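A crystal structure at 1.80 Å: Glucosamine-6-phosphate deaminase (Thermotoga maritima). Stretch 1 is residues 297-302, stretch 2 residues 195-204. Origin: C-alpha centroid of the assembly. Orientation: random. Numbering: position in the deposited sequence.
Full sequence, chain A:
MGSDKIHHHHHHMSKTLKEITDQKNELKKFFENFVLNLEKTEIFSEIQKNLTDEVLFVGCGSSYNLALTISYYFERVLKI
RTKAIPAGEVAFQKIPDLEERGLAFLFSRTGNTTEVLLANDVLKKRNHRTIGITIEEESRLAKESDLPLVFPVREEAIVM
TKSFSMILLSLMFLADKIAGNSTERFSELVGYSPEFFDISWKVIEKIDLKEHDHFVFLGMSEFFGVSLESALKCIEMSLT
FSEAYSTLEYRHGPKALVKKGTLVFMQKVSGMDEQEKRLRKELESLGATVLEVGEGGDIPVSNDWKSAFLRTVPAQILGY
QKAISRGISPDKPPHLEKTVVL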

# COMPACT_ATOMS: atom_id res chain seq x y z
N GLY A 297 -12.50 -14.66 7.79
CA GLY A 297 -11.32 -14.57 8.63
C GLY A 297 -11.57 -13.79 9.89
O GLY A 297 -12.72 -13.51 10.24
N ASP A 298 -10.49 -13.41 10.57
CA ASP A 298 -10.55 -12.67 11.82
C ASP A 298 -11.01 -11.24 11.72
O ASP A 298 -11.60 -10.70 12.66
CB ASP A 298 -9.17 -12.72 12.49
CG ASP A 298 -8.69 -14.13 12.70
OD1 ASP A 298 -8.01 -14.71 11.81
OD2 ASP A 298 -9.03 -14.67 13.78
N ILE A 299 -10.70 -10.58 10.61
CA ILE A 299 -11.12 -9.20 10.38
C ILE A 299 -11.81 -9.23 9.00
O ILE A 299 -11.18 -9.18 7.93
CB ILE A 299 -9.91 -8.23 10.31
CG1 ILE A 299 -9.12 -8.23 11.64
CG2 ILE A 299 -10.38 -6.82 10.07
CD1 ILE A 299 -7.81 -7.28 11.52
N PRO A 300 -13.15 -9.28 8.99
CA PRO A 300 -13.90 -9.33 7.75
C PRO A 300 -13.82 -8.10 6.91
O PRO A 300 -13.86 -6.99 7.44
CB PRO A 300 -15.36 -9.55 8.22
CG PRO A 300 -15.22 -9.93 9.68
CD PRO A 300 -14.06 -9.09 10.13
N VAL A 301 -13.69 -8.32 5.61
CA VAL A 301 -13.72 -7.28 4.60
C VAL A 301 -13.79 -8.03 3.28
O VAL A 301 -13.31 -9.18 3.22
CB VAL A 301 -12.48 -6.38 4.65
CG1 VAL A 301 -11.19 -7.23 4.35
CG2 VAL A 301 -12.66 -5.24 3.63
N SER A 302 -14.37 -7.43 2.23
CA SER A 302 -14.50 -8.12 0.93
C SER A 302 -13.19 -8.75 0.47
O SER A 302 -12.13 -8.13 0.59
CB SER A 302 -14.95 -7.13 -0.13
OG SER A 302 -14.82 -7.64 -1.45
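Stretch 2 195-204: EFFDISWKVI

Stretch 2 is helical from E195 to V203 and on through I204, part of a longer helix that extends past both ends of the segment. Its phi/psi pairs all lie near -64/-43, and the i to i-4 ladder is unbroken, from I199 N to E195 O at 2.9 Å through I204 N to S200 O at 2.9 Å. Stretch 1 forms no regular helix or strand; its backbone is extended from I299 (-127/99) onward, but D298, at -70/-32, is not. No crossing angle is therefore assigned. Direction follows from the register instead: the CA of I299 is nearest the CA of S200 (6.1 Å), whereas the CA of V301 is nearest that of F196 (7.1 Å). As stretch 1 advances, the helix is met at earlier residues, and the two chains therefore run in opposing senses.

The main bump is I299. Its CA-to-CB bond points toward the helix, its side chain takes the m,t rotamer, and it has the largest covered area of any residue here, 100 Å². The hollow that receives it is lined by F196, I199, S200 and V203, an i, i+3, i+4, i+7 set that falls on one side of the helix. CG2 of I299 lies 3.4 Å from CE1 of F196, 4.1 Å from CG2 of I199 and 3.4 Å from OG of S200, while its CG1 is 4.0 Å from CG1 of V203. The small S200 side chain forms part of this hollow; S200 OG donates to F196 O at 2.8 Å within the helix, and its 3.4 Å approach to I299 CG2, a methyl, is packing.

F196 fills the space beside V301 and P300. Its CA-to-CB bond points sideways, but with chi1 at 179° the ring end comes nearer to stretch 1. CG2 of V301 lies over one ring face, and CB of V301 is 3.5 Å from CE1 of F196; the carbonyl O of P300 sits at the ring edge, near its plane, 3.5 Å from CD1 of F196.

I199 and V203 both point toward stretch 1. CG2 of I199 packs 4.0 Å from CD of P300, besides meeting I299, and CG2 of V203 reaches 3.6 Å from the carbonyl O of D298. No hydrogen bond crosses between the stretches. The 361 Å² buried, both sides summed, is thus a matter of fitted shape, chiefly apolar. F197 and W201 point away, consistent with a contact confined to one side of the helix.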

# COMPACT_ATOMS: atom_id res chain seq x y z
N GLU A 195 -16.30 0.71 10.60
CA GLU A 195 -16.47 -0.57 11.28
C GLU A 195 -15.22 -1.44 11.06
O GLU A 195 -14.75 -2.12 11.96
CB GLU A 195 -17.73 -1.29 10.74
CG GLU A 195 -17.88 -2.74 11.22
CD GLU A 195 -19.25 -3.36 10.85
OE1 GLU A 195 -19.98 -2.79 10.01
OE2 GLU A 195 -19.57 -4.43 11.41
N PHE A 196 -14.69 -1.40 9.84
CA PHE A 196 -13.49 -2.22 9.53
C PHE A 196 -12.36 -1.84 10.48
O PHE A 196 -11.66 -2.70 11.04
CB PHE A 196 -13.02 -1.95 8.07
CG PHE A 196 -11.79 -2.73 7.68
CD1 PHE A 196 -11.79 -4.14 7.70
CD2 PHE A 196 -10.62 -2.07 7.24
CE1 PHE A 196 -10.67 -4.85 7.29
CE2 PHE A 196 -9.50 -2.81 6.83
CZ PHE A 196 -9.53 -4.16 6.85
N PHE A 197 -12.21 -0.54 10.65
CA PHE A 197 -11.17 0.02 11.52
C PHE A 197 -11.37 -0.42 12.97
O PHE A 197 -10.46 -0.95 13.62
CB PHE A 197 -11.17 1.54 11.39
CG PHE A 197 -10.19 2.23 12.33
CD1 PHE A 197 -10.52 2.48 13.67
CD2 PHE A 197 -8.91 2.57 11.88
CE1 PHE A 197 -9.58 3.06 14.56
CE2 PHE A 197 -7.97 3.15 12.75
CZ PHE A 197 -8.30 3.40 14.09
N ASP A 198 -12.60 -0.25 13.47
CA ASP A 198 -12.89 -0.62 14.85
C ASP A 198 -12.71 -2.11 15.10
O ASP A 198 -12.19 -2.50 16.13
CB ASP A 198 -14.32 -0.15 15.27
CG ASP A 198 -14.48 1.38 15.20
OD1 ASP A 198 -13.48 2.14 15.26
OD2 ASP A 198 -15.63 1.86 15.08
N ILE A 199 -13.12 -2.97 14.16
CA ILE A 199 -12.93 -4.40 14.34
C ILE A 199 -11.41 -4.67 14.37
O ILE A 199 -10.91 -5.50 15.17
CB ILE A 199 -13.58 -5.24 13.16
CG1 ILE A 199 -15.13 -5.15 13.25
CG2 ILE A 199 -13.08 -6.70 13.21
CD1 ILE A 199 -15.92 -5.73 12.04
N SER A 200 -10.70 -4.03 13.45
CA SER A 200 -9.25 -4.24 13.33
C SER A 200 -8.59 -3.87 14.67
O SER A 200 -7.82 -4.67 15.23
CB SER A 200 -8.66 -3.36 12.21
OG SER A 200 -9.11 -3.82 10.94
N TRP A 201 -8.91 -2.68 15.15
CA TRP A 201 -8.31 -2.22 16.41
C TRP A 201 -8.53 -3.19 17.54
O TRP A 201 -7.57 -3.57 18.24
CB TRP A 201 -8.85 -0.85 16.80
CG TRP A 201 -8.09 -0.26 17.97
CD1 TRP A 201 -8.23 -0.56 19.29
CD2 TRP A 201 -6.96 0.60 17.87
NE1 TRP A 201 -7.25 0.06 20.03
CE2 TRP A 201 -6.45 0.78 19.18
CE3 TRP A 201 -6.31 1.24 16.81
CZ2 TRP A 201 -5.32 1.59 19.46
CZ3 TRP A 201 -5.17 2.05 17.08
CH2 TRP A 201 -4.70 2.20 18.40
N LYS A 202 -9.77 -3.64 17.69
CA LYS A 202 -10.10 -4.56 18.78
C LYS A 202 -9.54 -5.96 18.64
O LYS A 202 -9.14 -6.56 19.64
CB LYS A 202 -11.64 -4.59 19.03
CG LYS A 202 -12.47 -5.05 17.83
CD LYS A 202 -12.43 -6.58 17.58
CE LYS A 202 -13.10 -7.41 18.70
NZ LYS A 202 -12.81 -8.89 18.62
N VAL A 203 -9.51 -6.49 17.42
CA VAL A 203 -8.95 -7.80 17.18
C VAL A 203 -7.43 -7.77 17.47
O VAL A 203 -6.89 -8.70 18.07
CB VAL A 203 -9.15 -8.23 15.68
CG1 VAL A 203 -8.30 -9.43 15.35
CG2 VAL A 203 -10.67 -8.51 15.39
N ILE A 204 -6.75 -6.72 17.03
CA ILE A 204 -5.30 -6.66 17.21
C ILE A 204 -4.95 -6.38 18.70
O ILE A 204 -3.93 -6.83 19.20
CB ILE A 204 -4.69 -5.60 16.27
CG1 ILE A 204 -4.95 -6.01 14.80
CG2 ILE A 204 -3.12 -5.48 16.50
CD1 ILE A 204 -4.63 -4.94 13.74